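Local coordinates for protein possible translation initiation inhibitor (Rhodopseudomonas palustris, PDB 3LME) that is of unknown function but belongs to the YjgF-like family of small alpha/beta proteins that assemble as trimers, at residues A[51-54]-A[55-59]; A[80-83]-A[84-87]. The protein carries 1 engineered substitution. All coordinates share one frame; numbering follows the deposited sequence.

Contact 1: residues A[51-54]-A[55-59]; sequences RIRR and MFDNM
Arg53 and Asp57, one helical turn apart, meet through different first torsions: CG of Arg53 stands anti to its own nitrogen (chi1 176°), while CG of Asp57 lies beside its nitrogen and anti to the carbonyl carbon (chi1 -68°). A bend at chi2 then carries the arginine chain along the helix toward the carboxylate. The result is a classic i to i+4 salt bridge, with Arg53 NE donating to Asp57 OD1 over 3.0 Å. The oxygen lies practically in the guanidinium plane, whereas NE comes to it on the syn side but clearly out of the carboxylate plane. The two flat groups are turned 75° apart, so the grip is that of a single N-H and not a paired, coplanar one.

Ile52 and Phe56 repeat the same spacing with apolar groups. They point the same way, and Ile52 CG2 reaches the edge of the Phe56 ring, 3.7 Å from CE2. The methyl of Met55 comes to the same branch, with Met55 CE 4.2 Å from Ile52 CG2. Underneath runs regular alpha-helical bonding, for example Phe56 N to Ile52 O at 2.9 Å and Asp57 N to Arg53 O at 2.8 Å.

The helix 48-64 is thus amphipathic. Arg53 and Asp57 occupy a partly exposed flank, although Arg53 also touches Ile97, whereas Met55, Phe56 and Met59 rest on Ile122 of strand 120-127. Ile52 packs against Val89 and Val93 of helix 83-98, the helix alongside.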
ATOM      1  N   ARG A  51     -14.650  -3.594  17.373  1.00 46.82           N
ATOM      2  CA  ARG A  51     -14.033  -2.519  16.584  1.00 46.26           C
ATOM      3  C   ARG A  51     -13.443  -3.014  15.286  1.00 45.50           C
ATOM      4  O   ARG A  51     -13.681  -2.447  14.229  1.00 45.45           O
ATOM      5  CB  ARG A  51     -12.931  -1.864  17.376  1.00 46.51           C
ATOM      6  CG  ARG A  51     -12.473  -0.578  16.794  1.00 50.01           C
ATOM      7  CD  ARG A  51     -13.338   0.585  17.255  1.00 57.43           C
ATOM      8  NE  ARG A  51     -12.468   1.701  17.588  1.00 64.57           N
ATOM      9  CZ  ARG A  51     -12.092   2.016  18.828  1.00 66.52           C
ATOM     10  NH1 ARG A  51     -11.267   3.045  19.018  1.00 68.30           N
ATOM     11  NH2 ARG A  51     -12.561   1.331  19.868  1.00 65.02           N
ATOM     12  N   ILE A  52     -12.670  -4.084  15.383  1.00 44.87           N
ATOM     13  CA  ILE A  52     -12.040  -4.678  14.246  1.00 44.24           C
ATOM     14  C   ILE A  52     -13.035  -5.359  13.312  1.00 44.80           C
ATOM     15  O   ILE A  52     -12.937  -5.173  12.075  1.00 45.48           O
ATOM     16  CB  ILE A  52     -10.941  -5.625  14.689  1.00 44.22           C
ATOM     17  CG1 ILE A  52      -9.703  -4.806  15.052  1.00 43.05           C
ATOM     18  CG2 ILE A  52     -10.604  -6.612  13.572  1.00 43.54           C
ATOM     19  CD1 ILE A  52      -8.775  -5.501  15.968  1.00 43.40           C
ATOM     20  N   ARG A  53     -13.984  -6.134  13.867  1.00 44.24           N
ATOM     21  CA  ARG A  53     -15.061  -6.730  13.038  1.00 43.79           C
ATOM     22  C   ARG A  53     -15.764  -5.622  12.232  1.00 43.01           C
ATOM     23  O   ARG A  53     -15.981  -5.755  11.019  1.00 42.64           O
ATOM     24  CB  ARG A  53     -16.053  -7.564  13.875  1.00 44.03           C
ATOM     25  CG  ARG A  53     -17.262  -8.155  13.108  1.00 45.94           C
ATOM     26  CD  ARG A  53     -16.825  -8.923  11.827  1.00 49.53           C
ATOM     27  NE  ARG A  53     -17.896  -9.544  11.004  1.00 49.61           N
ATOM     28  CZ  ARG A  53     -18.374 -10.781  11.178  1.00 48.19           C
ATOM     29  NH1 ARG A  53     -17.919 -11.526  12.169  1.00 46.33           N
ATOM     30  NH2 ARG A  53     -19.312 -11.272  10.366  1.00 47.51           N
ATOM     31  N   ARG A  54     -16.036  -4.506  12.895  1.00 41.92           N
ATOM     32  CA  ARG A  54     -16.719  -3.407  12.256  1.00 41.89           C
ATOM     33  C   ARG A  54     -15.886  -2.726  11.182  1.00 41.41           C
ATOM     34  O   ARG A  54     -16.430  -2.229  10.192  1.00 41.77           O
ATOM     35  CB  ARG A  54     -17.167  -2.387  13.294  1.00 42.39           C
ATOM     36  CG  ARG A  54     -18.112  -1.313  12.769  1.00 44.41           C
ATOM     37  CD  ARG A  54     -19.380  -1.969  12.354  1.00 50.01           C
ATOM     38  NE  ARG A  54     -20.472  -1.013  12.415  1.00 54.83           N
ATOM     39  CZ  ARG A  54     -21.356  -0.931  13.403  1.00 54.76           C
ATOM     40  NH1 ARG A  54     -21.286  -1.745  14.447  1.00 52.37           N
ATOM     41  NH2 ARG A  54     -22.311  -0.006  13.337  1.00 58.37           N
ATOM     42  N   MET A  55     -14.572  -2.674  11.386  1.00 41.11           N
ATOM     43  CA  MET A  55     -13.646  -2.180  10.367  1.00 40.09           C
ATOM     44  C   MET A  55     -13.741  -3.074   9.128  1.00 40.55           C
ATOM     45  O   MET A  55     -13.905  -2.575   8.004  1.00 40.02           O
ATOM     46  CB  MET A  55     -12.230  -2.149  10.918  1.00 39.56           C
ATOM     47  CG  MET A  55     -11.123  -1.776   9.922  1.00 37.05           C
ATOM     48  SD  MET A  55      -9.516  -1.862  10.738  1.00 31.06           S
ATOM     49  CE  MET A  55      -9.314  -3.655  10.871  1.00 29.07           C
ATOM     50  N   PHE A  56     -13.700  -4.393   9.338  1.00 41.17           N
ATOM     51  CA  PHE A  56     -13.862  -5.321   8.218  1.00 41.80           C
ATOM     52  C   PHE A  56     -15.223  -5.213   7.508  1.00 42.82           C
ATOM     53  O   PHE A  56     -15.274  -5.150   6.267  1.00 43.19           O
ATOM     54  CB  PHE A  56     -13.598  -6.735   8.661  1.00 41.32           C
ATOM     55  CG  PHE A  56     -12.158  -7.086   8.700  1.00 40.56           C
ATOM     56  CD1 PHE A  56     -11.496  -7.442   7.552  1.00 40.40           C
ATOM     57  CD2 PHE A  56     -11.460  -7.066   9.896  1.00 42.23           C
ATOM     58  CE1 PHE A  56     -10.157  -7.790   7.593  1.00 42.48           C
ATOM     59  CE2 PHE A  56     -10.087  -7.404   9.953  1.00 42.38           C
ATOM     60  CZ  PHE A  56      -9.444  -7.759   8.813  1.00 42.03           C
ATOM     61  N   ASP A  57     -16.312  -5.167   8.288  1.00 43.21           N
ATOM     62  CA  ASP A  57     -17.643  -4.996   7.727  1.00 43.73           C
ATOM     63  C   ASP A  57     -17.748  -3.676   6.924  1.00 43.96           C
ATOM     64  O   ASP A  57     -18.280  -3.670   5.802  1.00 44.87           O
ATOM     65  CB  ASP A  57     -18.712  -5.039   8.818  1.00 44.17           C
ATOM     66  CG  ASP A  57     -18.884  -6.435   9.473  1.00 47.26           C
ATOM     67  OD1 ASP A  57     -18.431  -7.487   8.943  1.00 49.35           O
ATOM     68  OD2 ASP A  57     -19.524  -6.473  10.549  1.00 49.82           O
ATOM     69  N   ASN A  58     -17.257  -2.559   7.461  1.00 42.87           N
ATOM     70  CA  ASN A  58     -17.309  -1.344   6.681  1.00 42.50           C
ATOM     71  C   ASN A  58     -16.607  -1.510   5.335  1.00 42.36           C
ATOM     72  O   ASN A  58     -17.132  -1.069   4.309  1.00 42.78           O
ATOM     73  CB  ASN A  58     -16.677  -0.171   7.412  1.00 43.32           C
ATOM     74  CG  ASN A  58     -17.538   0.382   8.508  1.00 43.55           C
ATOM     75  OD1 ASN A  58     -17.046   1.024   9.420  1.00 46.24           O
ATOM     76  ND2 ASN A  58     -18.820   0.157   8.425  1.00 48.18           N
ATOM     77  N   MET A  59     -15.409  -2.111   5.352  1.00 41.73           N
ATOM     78  CA  MET A  59     -14.576  -2.275   4.150  1.00 40.43           C
ATOM     79  C   MET A  59     -15.380  -3.136   3.176  1.00 41.31           C
ATOM     80  O   MET A  59     -15.531  -2.756   1.993  1.00 41.51           O
ATOM     81  CB  MET A  59     -13.189  -2.901   4.478  1.00 39.38           C
ATOM     82  CG  MET A  59     -12.242  -3.145   3.272  1.00 35.57           C
ATOM     83  SD  MET A  59     -10.805  -4.256   3.463  1.00 28.65           S
ATOM     84  CE  MET A  59     -11.550  -5.806   3.975  1.00 28.14           C
TER

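Contact 2: residues A[80-83]-A[84-87]; sequences VTDV and AKYR
Tyr86 lays its ring beside the turn that leads into its own helix: Thr81 CG2 comes up at the ring edge, 4.1 Å from Tyr86 CE2, while CG of the adjoining Lys85 sits over one face, 3.8 Å above the plane and displaced toward the rim. Val80 approaches obliquely and meets the tyrosine at its root, CB to CB. Asp82 adds its own CB, 3.8 Å from Tyr86 CE2.

The same aspartate is the N-cap of helix 83-98, after strand 73-80, where the chain enters the helix of a beta-alpha-beta crossover to the parallel neighbouring strand 106-110. Its CG is anti to the backbone nitrogen (chi1 -177°), which turns the carboxylate back over the first turn. There OD1 of Asp82 accepts a weak capping bond from Lys85 N at 3.3 Å. The carbonyl of Asp82 serves two amides: Tyr86 N donates to Asp82 O at 2.9 Å, and Lys85 N donates to it weakly. The negative carboxylate would be expected to interact favourably with the positive end of the helix dipole. OD2 of Asp82 instead lies against the aliphatic part of Lys85, 3.3 Å from CB, and the two side chains cross at about a right angle.

Farther along, Arg87 N bonds to Val83 O at 3.0 Å. The guanidinium of Arg87 leads away to a salt bridge with Asp115 of the second subunit, and Arg87 NE forms another with a bound sulfate ion, probably from the crystallisation liquor.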
ATOM      1  N   VAL A  80      -2.286  -1.252  12.567  1.00 47.17           N
ATOM      2  CA  VAL A  80      -2.775  -1.245  13.917  1.00 47.19           C
ATOM      3  C   VAL A  80      -1.797  -0.499  14.834  1.00 48.05           C
ATOM      4  O   VAL A  80      -0.700  -0.086  14.443  1.00 47.73           O
ATOM      5  CB  VAL A  80      -3.012  -2.684  14.459  1.00 47.20           C
ATOM      6  CG1 VAL A  80      -3.773  -3.513  13.461  1.00 45.99           C
ATOM      7  CG2 VAL A  80      -1.692  -3.352  14.814  1.00 46.63           C
ATOM      8  N   THR A  81      -2.217  -0.375  16.079  1.00 48.76           N
ATOM      9  CA  THR A  81      -1.626   0.514  17.030  1.00 49.12           C
ATOM     10  C   THR A  81      -0.721  -0.235  17.999  1.00 49.94           C
ATOM     11  O   THR A  81       0.173   0.373  18.626  1.00 49.87           O
ATOM     12  CB  THR A  81      -2.761   1.305  17.696  1.00 48.99           C
ATOM     13  OG1 THR A  81      -2.659   2.648  17.237  1.00 48.37           O
ATOM     14  CG2 THR A  81      -2.749   1.244  19.251  1.00 48.72           C
ATOM     15  N   ASP A  82      -0.950  -1.553  18.087  1.00 50.30           N
ATOM     16  CA  ASP A  82      -0.189  -2.464  18.932  1.00 50.63           C
ATOM     17  C   ASP A  82      -0.279  -3.840  18.275  1.00 50.53           C
ATOM     18  O   ASP A  82      -1.180  -4.610  18.530  1.00 51.13           O
ATOM     19  CB  ASP A  82      -0.762  -2.453  20.362  1.00 50.90           C
ATOM     20  CG  ASP A  82       0.029  -3.335  21.358  1.00 53.03           C
ATOM     21  OD1 ASP A  82       0.964  -4.088  20.974  1.00 54.96           O
ATOM     22  OD2 ASP A  82      -0.315  -3.274  22.558  1.00 53.75           O
ATOM     23  N   VAL A  83       0.663  -4.146  17.402  1.00 50.88           N
ATOM     24  CA  VAL A  83       0.659  -5.430  16.716  1.00 50.90           C
ATOM     25  C   VAL A  83       0.633  -6.606  17.701  1.00 50.97           C
ATOM     26  O   VAL A  83      -0.132  -7.540  17.533  1.00 51.15           O
ATOM     27  CB  VAL A  83       1.806  -5.520  15.647  1.00 50.87           C
ATOM     28  CG1 VAL A  83       3.182  -5.688  16.294  1.00 51.06           C
ATOM     29  CG2 VAL A  83       1.532  -6.625  14.651  1.00 50.77           C
ATOM     30  N   ALA A  84       1.432  -6.550  18.753  1.00 51.48           N
ATOM     31  CA  ALA A  84       1.413  -7.625  19.734  1.00 52.10           C
ATOM     32  C   ALA A  84      -0.022  -7.884  20.238  1.00 52.56           C
ATOM     33  O   ALA A  84      -0.416  -9.029  20.433  1.00 52.57           O
ATOM     34  CB  ALA A  84       2.362  -7.314  20.888  1.00 51.37           C
ATOM     35  N   LYS A  85      -0.798  -6.820  20.421  1.00 53.11           N
ATOM     36  CA  LYS A  85      -2.118  -6.922  21.022  1.00 53.87           C
ATOM     37  C   LYS A  85      -3.227  -7.296  20.035  1.00 53.87           C
ATOM     38  O   LYS A  85      -4.086  -8.117  20.353  1.00 53.97           O
ATOM     39  CB  LYS A  85      -2.478  -5.603  21.732  1.00 54.58           C
ATOM     40  CG  LYS A  85      -3.765  -5.687  22.594  1.00 56.41           C
ATOM     41  CD  LYS A  85      -3.815  -4.638  23.693  1.00 59.44           C
ATOM     42  CE  LYS A  85      -5.271  -4.335  24.062  1.00 62.36           C
ATOM     43  NZ  LYS A  85      -5.405  -3.236  25.079  1.00 64.13           N
ATOM     44  N   TYR A  86      -3.207  -6.692  18.849  1.00 53.74           N
ATOM     45  CA  TYR A  86      -4.308  -6.820  17.909  1.00 53.87           C
ATOM     46  C   TYR A  86      -4.131  -7.820  16.774  1.00 53.84           C
ATOM     47  O   TYR A  86      -5.106  -8.198  16.117  1.00 54.65           O
ATOM     48  CB  TYR A  86      -4.682  -5.457  17.357  1.00 53.82           C
ATOM     49  CG  TYR A  86      -4.969  -4.477  18.457  1.00 55.56           C
ATOM     50  CD1 TYR A  86      -5.990  -4.711  19.375  1.00 56.67           C
ATOM     51  CD2 TYR A  86      -4.205  -3.325  18.595  1.00 56.32           C
ATOM     52  CE1 TYR A  86      -6.245  -3.820  20.390  1.00 57.23           C
ATOM     53  CE2 TYR A  86      -4.447  -2.433  19.602  1.00 56.25           C
ATOM     54  CZ  TYR A  86      -5.467  -2.682  20.496  1.00 58.04           C
ATOM     55  OH  TYR A  86      -5.699  -1.780  21.506  1.00 59.97           O
ATOM     56  N   ARG A  87      -2.913  -8.269  16.534  1.00 53.08           N
ATOM     57  CA  ARG A  87      -2.733  -9.246  15.495  1.00 52.46           C
ATOM     58  C   ARG A  87      -3.625 -10.463  15.781  1.00 51.61           C
ATOM     59  O   ARG A  87      -4.319 -10.925  14.888  1.00 51.42           O
ATOM     60  CB  ARG A  87      -1.268  -9.630  15.333  1.00 52.50           C
ATOM     61  CG  ARG A  87      -0.941 -10.062  13.935  1.00 54.39           C
ATOM     62  CD  ARG A  87       0.086 -11.139  13.906  1.00 58.94           C
ATOM     63  NE  ARG A  87      -0.321 -12.327  14.690  1.00 63.99           N
ATOM     64  CZ  ARG A  87       0.280 -12.752  15.817  1.00 63.64           C
ATOM     65  NH1 ARG A  87      -0.157 -13.853  16.436  1.00 61.77           N
ATOM     66  NH2 ARG A  87       1.325 -12.085  16.318  1.00 61.07           N
TER

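Overall arrangement
Contact 1 comes first along the chain and is finished well before contact 2 begins, with the end of helix 48-64 and most of strand 73-80 between them. Their centres lie about 15 Å apart, and their nearest atoms approach to about 4 Å without touching. Contact 1 lies within helix 48-64, near the centre of the chain, whereas contact 2 marks the start of helix 83-98, farther out. These helices pack against each other, and strands 73-80 and 120-127 are neighbours in the mixed sheet. Together they show local contacts in two settings: side chains one turn apart inside a helix on the sheet, and a capped helix start whose Arg87 reaches the second subunit.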